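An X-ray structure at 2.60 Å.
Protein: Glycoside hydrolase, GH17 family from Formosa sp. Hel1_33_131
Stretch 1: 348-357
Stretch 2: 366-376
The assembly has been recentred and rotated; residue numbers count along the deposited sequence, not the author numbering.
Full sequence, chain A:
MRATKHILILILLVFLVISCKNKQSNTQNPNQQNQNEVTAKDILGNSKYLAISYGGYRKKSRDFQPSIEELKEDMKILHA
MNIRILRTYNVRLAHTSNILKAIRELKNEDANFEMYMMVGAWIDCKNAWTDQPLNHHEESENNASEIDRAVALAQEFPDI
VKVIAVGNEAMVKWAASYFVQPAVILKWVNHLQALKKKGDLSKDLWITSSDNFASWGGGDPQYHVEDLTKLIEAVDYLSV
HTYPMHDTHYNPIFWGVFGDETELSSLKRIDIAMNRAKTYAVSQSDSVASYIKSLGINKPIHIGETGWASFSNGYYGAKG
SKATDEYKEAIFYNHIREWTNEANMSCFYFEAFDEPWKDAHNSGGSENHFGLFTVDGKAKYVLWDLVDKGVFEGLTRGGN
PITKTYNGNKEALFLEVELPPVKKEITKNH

Stretch 1 348-357: FYFEAFDEPW
Stretch 2 (366-376) SENHFGLFTVD

Two largely irregular segments can pack closely when backbone hydrogen bonds and side-chain rotamers act together, as stretches 348-357 and 366-376 of this GH17 glycoside hydrolase illustrate. The first stretch has no regular helix or strand and the second only a 3-10 segment at 366-368, yet together they bury 812 Å².

A cis peptide precedes Glu-351, whose N donates to Phe-370 O (2.9 Å). Beyond it, Phe-373 N donates to Ala-352 O (3.1 Å) and Asp-354 N to Phe-373 O (3.0 Å), giving a single bridge between Phe-353 and Phe-373, CA atoms 4.9 Å apart. Leu-372 N is shared, reaching Ala-352 O at 3.0 Å and, weakly, Glu-351 O at 3.0 Å. Gly-371 (phi/psi -64/156) brings its CA within 4.0 Å of Phe-353 CA; an ideal CB there would lie 2.2 Å from Asp-354 N, so this approach depends on a bare backbone.

Asp-354 points toward the other stretch. With chi1 m (-73°) and chi2 -12°, its OD1 accepts from Gly-371 N (2.8 Å), while OD2 accepts from a water (2.8 Å) that lies 2.5 Å from His-369 ND1. Glu-351, p then t with chi3 -65°, brings OE2 to a second water at 2.8 Å; that water also donates to Glu-367 O (2.9 Å) and accepts from Phe-370 N (2.9 Å).

The aromatic rotamers complete the fit. Phe-353 points away at CB, yet m (-60°) with chi2 -90° returns its ring to Phe-373, also m; the near-parallel planes (23°) are slid apart and barely overlap, with centroids 5.0 Å apart. Phe-350, t (-158°), instead presents its edge to the face of Phe-370, m (-82°), at 72° and 5.6 Å between centroids. Tyr-349, t, sets CE2 3.8 Å from CD2 of Leu-372, whose rotamer is m,t.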

# COMPACT_ATOMS: atom_id res chain seq x y z
N PHE A 348 1.66 -13.03 -38.60
CA PHE A 348 2.91 -12.29 -38.55
C PHE A 348 3.25 -12.13 -37.08
O PHE A 348 3.07 -11.07 -36.51
CB PHE A 348 2.76 -10.95 -39.27
CG PHE A 348 2.60 -11.08 -40.77
CD1 PHE A 348 1.37 -11.40 -41.34
CD2 PHE A 348 3.69 -10.90 -41.62
CE1 PHE A 348 1.25 -11.53 -42.71
CE2 PHE A 348 3.56 -11.01 -42.97
CZ PHE A 348 2.34 -11.33 -43.53
N TYR A 349 3.79 -13.18 -36.48
CA TYR A 349 3.90 -13.26 -35.05
C TYR A 349 4.90 -12.19 -34.57
O TYR A 349 5.94 -11.95 -35.23
CB TYR A 349 4.30 -14.69 -34.61
CG TYR A 349 4.45 -14.80 -33.10
CD1 TYR A 349 3.38 -15.11 -32.32
CD2 TYR A 349 5.67 -14.59 -32.48
CE1 TYR A 349 3.49 -15.19 -30.97
CE2 TYR A 349 5.80 -14.67 -31.12
CZ TYR A 349 4.69 -14.98 -30.37
OH TYR A 349 4.79 -15.08 -29.01
N PHE A 350 4.60 -11.57 -33.44
CA PHE A 350 5.46 -10.54 -32.88
C PHE A 350 6.35 -11.09 -31.75
O PHE A 350 5.82 -11.44 -30.66
CB PHE A 350 4.64 -9.36 -32.38
CG PHE A 350 5.43 -8.11 -32.30
CD1 PHE A 350 5.58 -7.33 -33.43
CD2 PHE A 350 6.12 -7.78 -31.16
CE1 PHE A 350 6.38 -6.20 -33.42
CE2 PHE A 350 6.93 -6.64 -31.14
CZ PHE A 350 7.06 -5.85 -32.28
N GLU A 351 7.67 -11.21 -31.94
CA GLU A 351 8.43 -10.78 -33.13
C GLU A 351 9.66 -11.70 -33.30
O GLU A 351 9.90 -12.59 -32.47
CB GLU A 351 8.80 -9.27 -33.09
CG GLU A 351 9.96 -8.87 -32.20
CD GLU A 351 10.38 -7.42 -32.24
OE1 GLU A 351 10.85 -6.89 -33.26
OE2 GLU A 351 10.28 -6.85 -31.14
N ALA A 352 10.43 -11.51 -34.36
CA ALA A 352 11.60 -12.37 -34.58
C ALA A 352 12.66 -12.20 -33.50
O ALA A 352 13.01 -13.18 -32.82
CB ALA A 352 12.21 -12.12 -35.95
N PHE A 353 13.13 -10.97 -33.33
CA PHE A 353 14.22 -10.64 -32.38
C PHE A 353 13.79 -9.55 -31.39
O PHE A 353 13.11 -8.62 -31.73
CB PHE A 353 15.46 -10.13 -33.14
CG PHE A 353 16.04 -11.12 -34.12
CD1 PHE A 353 17.02 -12.02 -33.72
CD2 PHE A 353 15.60 -11.17 -35.43
CE1 PHE A 353 17.53 -12.95 -34.59
CE2 PHE A 353 16.13 -12.10 -36.33
CZ PHE A 353 17.08 -12.99 -35.91
N ASP A 354 14.22 -9.68 -30.14
CA ASP A 354 14.09 -8.60 -29.16
C ASP A 354 14.66 -7.32 -29.76
O ASP A 354 15.72 -7.33 -30.40
CB ASP A 354 14.88 -8.90 -27.87
CG ASP A 354 14.24 -9.96 -27.01
OD1 ASP A 354 13.08 -10.33 -27.25
OD2 ASP A 354 14.92 -10.45 -26.10
N GLU A 355 13.94 -6.24 -29.54
CA GLU A 355 14.30 -4.93 -30.04
C GLU A 355 14.33 -3.96 -28.87
O GLU A 355 13.30 -3.47 -28.44
CB GLU A 355 13.29 -4.50 -31.10
CG GLU A 355 13.45 -5.28 -32.42
CD GLU A 355 12.91 -4.53 -33.62
OE1 GLU A 355 11.69 -4.66 -33.96
OE2 GLU A 355 13.66 -3.74 -34.20
N PRO A 356 15.54 -3.69 -28.36
CA PRO A 356 15.64 -2.88 -27.15
C PRO A 356 15.45 -1.35 -27.29
O PRO A 356 15.54 -0.65 -26.30
CB PRO A 356 17.04 -3.20 -26.63
CG PRO A 356 17.82 -3.58 -27.82
CD PRO A 356 16.87 -3.93 -28.95
N TRP A 357 15.15 -0.85 -28.49
CA TRP A 357 14.80 0.59 -28.66
C TRP A 357 13.32 0.92 -28.28
O TRP A 357 12.98 2.09 -28.22
CB TRP A 357 15.06 1.05 -30.11
CG TRP A 357 14.30 0.25 -31.12
CD1 TRP A 357 14.73 -0.86 -31.75
CD2 TRP A 357 12.98 0.50 -31.59
NE1 TRP A 357 13.76 -1.32 -32.60
CE2 TRP A 357 12.67 -0.52 -32.51
CE3 TRP A 357 12.03 1.49 -31.34
CZ2 TRP A 357 11.44 -0.60 -33.16
CZ3 TRP A 357 10.81 1.41 -31.98
CH2 TRP A 357 10.52 0.36 -32.89
N SER A 366 8.43 -4.80 -21.18
CA SER A 366 8.01 -5.92 -21.99
C SER A 366 8.15 -5.67 -23.49
O SER A 366 8.42 -6.60 -24.24
CB SER A 366 6.57 -6.30 -21.66
OG SER A 366 5.75 -5.18 -21.83
N GLU A 367 8.03 -4.43 -23.91
CA GLU A 367 8.25 -4.07 -25.32
C GLU A 367 9.60 -4.54 -25.91
O GLU A 367 9.68 -4.83 -27.09
CB GLU A 367 8.09 -2.55 -25.51
CG GLU A 367 6.63 -2.09 -25.41
CD GLU A 367 5.75 -2.56 -26.58
OE1 GLU A 367 4.71 -3.08 -26.24
OE2 GLU A 367 6.05 -2.49 -27.79
N ASN A 368 10.63 -4.63 -25.06
CA ASN A 368 11.95 -5.09 -25.47
C ASN A 368 12.11 -6.60 -25.46
O ASN A 368 13.20 -7.09 -25.66
CB ASN A 368 13.04 -4.48 -24.54
CG ASN A 368 12.98 -2.95 -24.47
OD1 ASN A 368 12.79 -2.26 -25.49
ND2 ASN A 368 13.14 -2.41 -23.26
N HIS A 369 11.06 -7.37 -25.22
CA HIS A 369 11.24 -8.80 -24.97
C HIS A 369 10.27 -9.67 -25.74
O HIS A 369 9.99 -10.82 -25.34
CB HIS A 369 11.20 -9.09 -23.46
CG HIS A 369 12.33 -8.47 -22.71
ND1 HIS A 369 13.61 -9.00 -22.71
CD2 HIS A 369 12.39 -7.35 -21.95
CE1 HIS A 369 14.40 -8.23 -21.98
NE2 HIS A 369 13.69 -7.23 -21.50
N PHE A 370 9.81 -9.18 -26.87
CA PHE A 370 8.86 -9.95 -27.67
C PHE A 370 9.50 -10.96 -28.66
O PHE A 370 8.79 -11.72 -29.30
CB PHE A 370 7.92 -9.02 -28.41
CG PHE A 370 6.79 -8.55 -27.57
CD1 PHE A 370 5.62 -9.31 -27.48
CD2 PHE A 370 6.86 -7.34 -26.91
CE1 PHE A 370 4.57 -8.88 -26.73
CE2 PHE A 370 5.79 -6.89 -26.15
CZ PHE A 370 4.65 -7.66 -26.06
N GLY A 371 10.83 -10.98 -28.76
CA GLY A 371 11.52 -11.85 -29.67
C GLY A 371 11.36 -13.32 -29.38
O GLY A 371 11.04 -13.72 -28.26
N LEU A 372 11.55 -14.13 -30.43
CA LEU A 372 11.84 -15.55 -30.28
C LEU A 372 13.32 -15.72 -29.96
O LEU A 372 13.73 -16.73 -29.36
CB LEU A 372 11.48 -16.31 -31.54
CG LEU A 372 10.06 -16.14 -32.04
CD1 LEU A 372 9.93 -16.83 -33.39
CD2 LEU A 372 9.03 -16.67 -31.07
N PHE A 373 14.13 -14.76 -30.38
CA PHE A 373 15.56 -14.71 -30.05
C PHE A 373 15.83 -13.47 -29.21
O PHE A 373 15.09 -12.46 -29.31
CB PHE A 373 16.43 -14.57 -31.32
CG PHE A 373 16.29 -15.68 -32.31
CD1 PHE A 373 15.34 -15.64 -33.30
CD2 PHE A 373 17.16 -16.77 -32.26
CE1 PHE A 373 15.22 -16.68 -34.20
CE2 PHE A 373 17.04 -17.82 -33.17
CZ PHE A 373 16.08 -17.76 -34.14
N THR A 374 16.96 -13.52 -28.48
CA THR A 374 17.44 -12.37 -27.69
C THR A 374 18.15 -11.44 -28.66
O THR A 374 18.40 -11.81 -29.79
CB THR A 374 18.37 -12.73 -26.50
OG1 THR A 374 19.70 -13.08 -26.94
CG2 THR A 374 17.80 -13.82 -25.61
N VAL A 375 18.48 -10.24 -28.21
CA VAL A 375 19.20 -9.31 -29.10
C VAL A 375 20.56 -9.93 -29.55
O VAL A 375 20.97 -9.77 -30.68
CB VAL A 375 19.31 -7.86 -28.53
CG1 VAL A 375 20.21 -7.82 -27.32
CG2 VAL A 375 19.83 -6.90 -29.58
N ASP A 376 21.23 -10.67 -28.65
CA ASP A 376 22.53 -11.32 -28.92
C ASP A 376 22.43 -12.61 -29.74
O ASP A 376 23.45 -13.23 -30.03
CB ASP A 376 23.26 -11.62 -27.60
CG ASP A 376 23.53 -10.36 -26.74
OD1 ASP A 376 24.06 -9.35 -27.25
OD2 ASP A 376 23.18 -10.39 -25.54
O HOH W 1 10.98 -6.99 -28.42
O HOH W 2 14.35 -11.26 -23.51